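Local coordinates for Peptide/nickel transport system substrate-binding protein (Listeria monocytogenes serotype 1/2a, PDB 5KZT) that binds peptide, and probably delivers it to a membrane transport system as an OppA-type substrate-binding protein, at residues A[509-514]-A[518-523]; A[42-47]-A[206-211]. All coordinates share one frame; numbering follows the deposited sequence.

Overall arrangement
Both contacts lie on the same side of the molecule's centre, their own centres about 13 Å apart, and helix 36-45, part of interaction 2, also touches the hairpin of interaction 1. Interaction 1 is a short two-stranded hairpin near the C-terminus; interaction 2 sets the end of that helix against strand 205-210 of a mixed four-stranded sheet. Q44 joins the two: its amide reaches the hairpin, with Q44 NE2 2.8 Å from Y519 O and Q44 OE1 3.0 Å from Y521 N, both probable hydrogen bonds. The helix thus meets the hairpin through the Q44 amide and the sheet through Q44 CB and CG, within a protein crystallised with peptide.

Interaction 1 of 2, residues A[509-514]-A[518-523]; sequences NLQKNP and DYTYKE
K512 sets CD of its aliphatic chain over one face of the Y519 ring, displaced toward the rim and 3.4 Å from Y519 CZ, in a CH-pi contact. CG is anti to the backbone N (chi1 178°), and bends at chi2 and chi4 then lift the ammonium above the ring, up to the backbone carbonyls. There K512 NZ donates to D518 O (3.2 Å) and to N513 O (2.8 Å), and a water accepts from NZ and gives a weak bond to D518 OD2. D518 O also accepts from N513 N at 2.8 Å, the two donors arriving from opposite faces of its carbonyl plane. The segments form an antiparallel beta hairpin, in which Q511 and T520 are a hydrogen-bonded pair (T520 N to Q511 O, 3.0 Å) and K512 and Y519 a non-hydrogen-bonded one. On the sheet face of Q511 and T520, N513 ND2 gives T520 OG1 an almost straight bond of 2.9 Å lying in the amide plane, while Q511 NE2 donates to N513 OD1, so that both ends of the N513 amide are held and its flip is set. L510 touches both tyrosines: its CG lies near Y519 CD2, and its CD1 at the edge of the Y521 ring, 3.8 Å from Y521 CD1. Y519 OH is hydrogen-bonded to R247.

Interaction 2 of 2, residues A[42-47]-A[206-211]; sequences VNQTNE and WTYVKN
The C-terminal end of helix 36-45 packs here against strand 205-210, one of the two inner strands of a mixed four-stranded sheet, and a single tyrosine, Y208, makes the contact from the strand. Its side chain points at the helix and crosses Q44 obliquely. Q44 CB lies 3.6 Å from Y208 CE1, and Q44 CG continues along the ring, 3.8 Å from Y208 CZ. T45 comes from another direction: its methyl CG2 meets the ring at the edge, in the ring plane, 3.9 Å from Y208 CE1. That methyl is anti to the carbonyl carbon, which leaves OG1 between the backbone N and the carbonyl carbon (chi1 63°), where it donates to N46 OD1 at 2.9 Å. N46 is the first residue to leave helical geometry, though its N still bonds to V42 O. The Q44 chain turns at chi2 (-49°) and takes its amide away from the strand, with the amide plane 79° from the ring plane, to where the hairpin 511-520 takes it up through Y519 and Y521. F194 and L196 of the adjoining strand also touch Y208. All three contacting residues are buried, and what passes between helix and strand is aliphatic carbon against aromatic carbon, so that this junction rests on van der Waals packing while the polar ends of Q44 and T45 are satisfied by other partners.

Interaction 1 of 2, residues A[509-514]-A[518-523]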
loop_
_atom_site.group_PDB
_atom_site.type_symbol
_atom_site.label_atom_id
_atom_site.label_comp_id
_atom_site.label_asym_id
_atom_site.label_seq_id
_atom_site.Cartn_x
_atom_site.Cartn_y
_atom_site.Cartn_z
ATOM N N ASN A 509 -19.991 2.595 -12.150
ATOM C CA ASN A 509 -19.806 2.665 -10.681
ATOM C C ASN A 509 -18.618 1.828 -10.145
ATOM O O ASN A 509 -18.701 1.177 -9.095
ATOM C CB ASN A 509 -21.134 2.331 -9.964
ATOM C CG ASN A 509 -21.728 3.538 -9.270
ATOM O OD1 ASN A 509 -21.096 4.112 -8.406
ATOM N ND2 ASN A 509 -22.925 3.954 -9.676
ATOM N N LEU A 510 -17.512 1.856 -10.882
ATOM C CA LEU A 510 -16.257 1.245 -10.423
ATOM C C LEU A 510 -15.621 2.211 -9.440
ATOM O O LEU A 510 -15.067 3.226 -9.840
ATOM C CB LEU A 510 -15.324 0.962 -11.595
ATOM C CG LEU A 510 -13.984 0.290 -11.266
ATOM C CD1 LEU A 510 -14.231 -1.093 -10.690
ATOM C CD2 LEU A 510 -13.077 0.219 -12.493
ATOM N N GLN A 511 -15.720 1.932 -8.151
ATOM C CA GLN A 511 -15.228 2.894 -7.168
ATOM C C GLN A 511 -13.732 2.759 -6.979
ATOM O O GLN A 511 -13.268 1.730 -6.499
ATOM C CB GLN A 511 -15.933 2.705 -5.831
ATOM C CG GLN A 511 -15.427 3.618 -4.746
ATOM C CD GLN A 511 -16.342 3.612 -3.546
ATOM O OE1 GLN A 511 -17.559 3.796 -3.693
ATOM N NE2 GLN A 511 -15.787 3.381 -2.369
ATOM N N LYS A 512 -12.993 3.808 -7.356
ATOM C CA LYS A 512 -11.573 3.914 -7.070
ATOM C C LYS A 512 -11.431 4.705 -5.781
ATOM O O LYS A 512 -11.792 5.868 -5.717
ATOM C CB LYS A 512 -10.820 4.613 -8.216
ATOM C CG LYS A 512 -9.316 4.818 -7.988
ATOM C CD LYS A 512 -8.546 3.507 -8.075
ATOM C CE LYS A 512 -7.134 3.631 -7.533
ATOM N NZ LYS A 512 -7.091 3.692 -6.050
ATOM N N ASN A 513 -10.884 4.072 -4.758
ATOM C CA ASN A 513 -10.661 4.759 -3.496
ATOM C C ASN A 513 -9.419 5.630 -3.539
ATOM O O ASN A 513 -8.398 5.209 -4.084
ATOM C CB ASN A 513 -10.586 3.725 -2.391
ATOM C CG ASN A 513 -11.885 2.932 -2.276
ATOM O OD1 ASN A 513 -12.957 3.527 -2.258
ATOM N ND2 ASN A 513 -11.800 1.612 -2.219
ATOM N N PRO A 514 -9.493 6.860 -2.970
ATOM C CA PRO A 514 -8.331 7.745 -2.996
ATOM C C PRO A 514 -7.215 7.356 -2.028
ATOM O O PRO A 514 -6.131 7.892 -2.128
ATOM C CB PRO A 514 -8.910 9.102 -2.615
ATOM C CG PRO A 514 -10.094 8.786 -1.776
ATOM C CD PRO A 514 -10.662 7.504 -2.338
ATOM N N ASP A 518 -7.453 -0.302 -2.911
ATOM C CA ASP A 518 -7.582 0.475 -4.151
ATOM C C ASP A 518 -9.011 0.625 -4.713
ATOM O O ASP A 518 -9.385 1.708 -5.169
ATOM C CB ASP A 518 -6.658 -0.095 -5.218
ATOM C CG ASP A 518 -5.189 0.291 -4.988
ATOM O OD1 ASP A 518 -4.715 0.335 -3.827
ATOM O OD2 ASP A 518 -4.486 0.540 -5.980
ATOM N N TYR A 519 -9.782 -0.451 -4.674
ATOM C CA TYR A 519 -11.124 -0.468 -5.257
ATOM C C TYR A 519 -12.165 -0.997 -4.296
ATOM O O TYR A 519 -11.850 -1.729 -3.350
ATOM C CB TYR A 519 -11.144 -1.298 -6.545
ATOM C CG TYR A 519 -10.336 -0.680 -7.650
ATOM C CD1 TYR A 519 -8.975 -0.951 -7.788
ATOM C CD2 TYR A 519 -10.927 0.206 -8.561
ATOM C CE1 TYR A 519 -8.228 -0.377 -8.815
ATOM C CE2 TYR A 519 -10.175 0.808 -9.569
ATOM C CZ TYR A 519 -8.835 0.513 -9.693
ATOM O OH TYR A 519 -8.099 1.094 -10.723
ATOM N N THR A 520 -13.408 -0.594 -4.537
ATOM C CA THR A 520 -14.562 -1.187 -3.873
ATOM C C THR A 520 -15.532 -1.565 -4.980
ATOM O O THR A 520 -16.091 -0.682 -5.644
ATOM C CB THR A 520 -15.213 -0.223 -2.882
ATOM O OG1 THR A 520 -14.250 0.148 -1.880
ATOM C CG2 THR A 520 -16.438 -0.881 -2.210
ATOM N N TYR A 521 -15.702 -2.871 -5.194
ATOM C CA TYR A 521 -16.571 -3.379 -6.249
ATOM C C TYR A 521 -18.026 -3.531 -5.820
ATOM O O TYR A 521 -18.860 -3.909 -6.657
ATOM C CB TYR A 521 -16.088 -4.741 -6.752
ATOM C CG TYR A 521 -14.643 -4.785 -7.170
ATOM C CD1 TYR A 521 -14.082 -3.776 -7.979
ATOM C CD2 TYR A 521 -13.838 -5.831 -6.789
ATOM C CE1 TYR A 521 -12.747 -3.823 -8.370
ATOM C CE2 TYR A 521 -12.500 -5.894 -7.180
ATOM C CZ TYR A 521 -11.957 -4.890 -7.963
ATOM O OH TYR A 521 -10.620 -4.972 -8.308
ATOM N N LYS A 522 -18.317 -3.250 -4.546
ATOM C CA LYS A 522 -19.620 -3.501 -3.919
ATOM C C LYS A 522 -20.795 -3.114 -4.809
ATOM O O LYS A 522 -21.677 -3.932 -4.989
ATOM C CB LYS A 522 -19.719 -2.767 -2.579
ATOM C CG LYS A 522 -21.016 -2.948 -1.819
ATOM C CD LYS A 522 -21.013 -2.131 -0.535
ATOM C CE LYS A 522 -22.412 -2.064 0.046
ATOM N NZ LYS A 522 -22.431 -1.419 1.382
ATOM N N GLU A 523 -20.800 -1.891 -5.342
ATOM C CA GLU A 523 -21.970 -1.367 -6.084
ATOM C C GLU A 523 -21.685 -1.175 -7.563
ATOM O O GLU A 523 -22.449 -0.525 -8.268
ATOM C CB GLU A 523 -22.471 -0.068 -5.451
ATOM C CG GLU A 523 -22.850 -0.219 -3.980
ATOM C CD GLU A 523 -23.690 0.941 -3.447
ATOM O OE1 GLU A 523 -24.784 1.198 -3.969
ATOM O OE2 GLU A 523 -23.290 1.578 -2.455
HETATM O O HOH W 1 -4.184 3.507 -5.907
#

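Interaction 2 of 2, residues A[42-47]-A[206-211]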
loop_
_atom_site.group_PDB
_atom_site.type_symbol
_atom_site.label_atom_id
_atom_site.label_comp_id
_atom_site.label_asym_id
_atom_site.label_seq_id
_atom_site.Cartn_x
_atom_site.Cartn_y
_atom_site.Cartn_z
ATOM N N VAL A 42 -9.037 -8.385 0.383
ATOM C CA VAL A 42 -9.779 -8.387 1.638
ATOM C C VAL A 42 -10.791 -7.233 1.738
ATOM O O VAL A 42 -11.798 -7.353 2.453
ATOM C CB VAL A 42 -8.889 -8.444 2.905
ATOM C CG1 VAL A 42 -8.025 -9.688 2.891
ATOM C CG2 VAL A 42 -8.063 -7.195 3.074
ATOM N N ASN A 43 -10.564 -6.129 1.024
ATOM C CA ASN A 43 -11.579 -5.069 0.983
ATOM C C ASN A 43 -12.916 -5.466 0.336
ATOM O O ASN A 43 -13.955 -4.867 0.639
ATOM C CB ASN A 43 -11.065 -3.815 0.300
ATOM C CG ASN A 43 -11.910 -2.604 0.631
ATOM O OD1 ASN A 43 -12.155 -2.315 1.807
ATOM N ND2 ASN A 43 -12.391 -1.898 -0.390
ATOM N N GLN A 44 -12.896 -6.461 -0.541
ATOM C CA GLN A 44 -14.127 -6.949 -1.175
ATOM C C GLN A 44 -14.846 -8.002 -0.333
ATOM O O GLN A 44 -16.073 -8.153 -0.425
ATOM C CB GLN A 44 -13.837 -7.561 -2.541
ATOM C CG GLN A 44 -12.818 -6.823 -3.395
ATOM C CD GLN A 44 -13.061 -5.328 -3.507
ATOM O OE1 GLN A 44 -14.198 -4.868 -3.600
ATOM N NE2 GLN A 44 -11.986 -4.562 -3.537
ATOM N N THR A 45 -14.057 -8.758 0.430
ATOM C CA THR A 45 -14.526 -9.960 1.122
ATOM C C THR A 45 -14.795 -9.733 2.604
ATOM O O THR A 45 -15.433 -10.553 3.261
ATOM C CB THR A 45 -13.518 -11.110 0.945
ATOM O OG1 THR A 45 -12.275 -10.781 1.539
ATOM C CG2 THR A 45 -13.250 -11.372 -0.511
ATOM N N ASN A 46 -14.315 -8.613 3.131
ATOM C CA ASN A 46 -14.473 -8.318 4.542
ATOM C C ASN A 46 -14.728 -6.843 4.729
ATOM O O ASN A 46 -14.550 -6.051 3.802
ATOM C CB ASN A 46 -13.228 -8.760 5.281
ATOM C CG ASN A 46 -13.068 -10.266 5.270
ATOM O OD1 ASN A 46 -12.414 -10.825 4.392
ATOM N ND2 ASN A 46 -13.719 -10.932 6.203
ATOM N N GLU A 47 -15.158 -6.481 5.930
ATOM C CA GLU A 47 -15.600 -5.131 6.175
ATOM C C GLU A 47 -15.425 -4.765 7.645
ATOM O O GLU A 47 -15.657 -5.583 8.525
ATOM C CB GLU A 47 -17.068 -4.999 5.745
ATOM C CG GLU A 47 -17.669 -3.595 5.845
ATOM C CD GLU A 47 -19.124 -3.582 5.433
ATOM O OE1 GLU A 47 -19.406 -3.396 4.220
ATOM O OE2 GLU A 47 -19.987 -3.789 6.308
ATOM N N TRP A 206 -8.411 -16.173 -9.244
ATOM C CA TRP A 206 -9.297 -16.212 -8.105
ATOM C C TRP A 206 -10.587 -15.513 -8.485
ATOM O O TRP A 206 -10.654 -14.837 -9.522
ATOM C CB TRP A 206 -8.665 -15.571 -6.861
ATOM C CG TRP A 206 -8.149 -14.178 -7.039
ATOM C CD1 TRP A 206 -8.837 -13.024 -6.836
ATOM C CD2 TRP A 206 -6.816 -13.785 -7.420
ATOM N NE1 TRP A 206 -8.034 -11.945 -7.076
ATOM C CE2 TRP A 206 -6.788 -12.379 -7.430
ATOM C CE3 TRP A 206 -5.650 -14.485 -7.738
ATOM C CZ2 TRP A 206 -5.638 -11.647 -7.754
ATOM C CZ3 TRP A 206 -4.502 -13.766 -8.056
ATOM C CH2 TRP A 206 -4.508 -12.354 -8.070
ATOM N N THR A 207 -11.597 -15.682 -7.630
ATOM C CA THR A 207 -12.972 -15.318 -7.943
ATOM C C THR A 207 -13.657 -14.669 -6.748
ATOM O O THR A 207 -13.483 -15.113 -5.619
ATOM C CB THR A 207 -13.780 -16.572 -8.329
ATOM O OG1 THR A 207 -13.021 -17.345 -9.247
ATOM C CG2 THR A 207 -15.105 -16.217 -8.964
ATOM N N TYR A 208 -14.435 -13.621 -7.014
ATOM C CA TYR A 208 -15.301 -13.022 -6.020
ATOM C C TYR A 208 -16.694 -13.445 -6.384
ATOM O O TYR A 208 -17.072 -13.343 -7.556
ATOM C CB TYR A 208 -15.211 -11.499 -6.061
ATOM C CG TYR A 208 -13.842 -10.937 -5.728
ATOM C CD1 TYR A 208 -13.393 -10.884 -4.409
ATOM C CD2 TYR A 208 -12.994 -10.444 -6.727
ATOM C CE1 TYR A 208 -12.157 -10.374 -4.096
ATOM C CE2 TYR A 208 -11.748 -9.918 -6.407
ATOM C CZ TYR A 208 -11.350 -9.880 -5.082
ATOM O OH TYR A 208 -10.132 -9.364 -4.778
ATOM N N VAL A 209 -17.463 -13.921 -5.407
ATOM C CA VAL A 209 -18.862 -14.255 -5.658
ATOM C C VAL A 209 -19.702 -13.492 -4.660
ATOM O O VAL A 209 -19.336 -13.394 -3.491
ATOM C CB VAL A 209 -19.137 -15.773 -5.565
ATOM C CG1 VAL A 209 -20.582 -16.065 -5.928
ATOM C CG2 VAL A 209 -18.239 -16.536 -6.534
ATOM N N LYS A 210 -20.819 -12.931 -5.135
ATOM C CA LYS A 210 -21.727 -12.179 -4.266
ATOM C C LYS A 210 -22.048 -12.984 -3.001
ATOM O O LYS A 210 -22.450 -14.145 -3.081
ATOM C CB LYS A 210 -23.024 -11.805 -5.008
ATOM C CG LYS A 210 -24.072 -11.131 -4.127
ATOM C CD LYS A 210 -25.201 -10.492 -4.915
ATOM C CE LYS A 210 -26.305 -10.078 -3.955
ATOM N NZ LYS A 210 -27.372 -9.224 -4.533
ATOM N N ASN A 211 -21.858 -12.351 -1.845
ATOM C CA ASN A 211 -22.057 -12.986 -0.546
ATOM C C ASN A 211 -23.529 -12.883 -0.153
ATOM O O ASN A 211 -24.006 -11.801 0.142
ATOM C CB ASN A 211 -21.159 -12.309 0.502
ATOM C CG ASN A 211 -21.302 -12.907 1.891
ATOM O OD1 ASN A 211 -22.005 -13.897 2.096
ATOM N ND2 ASN A 211 -20.632 -12.296 2.858
#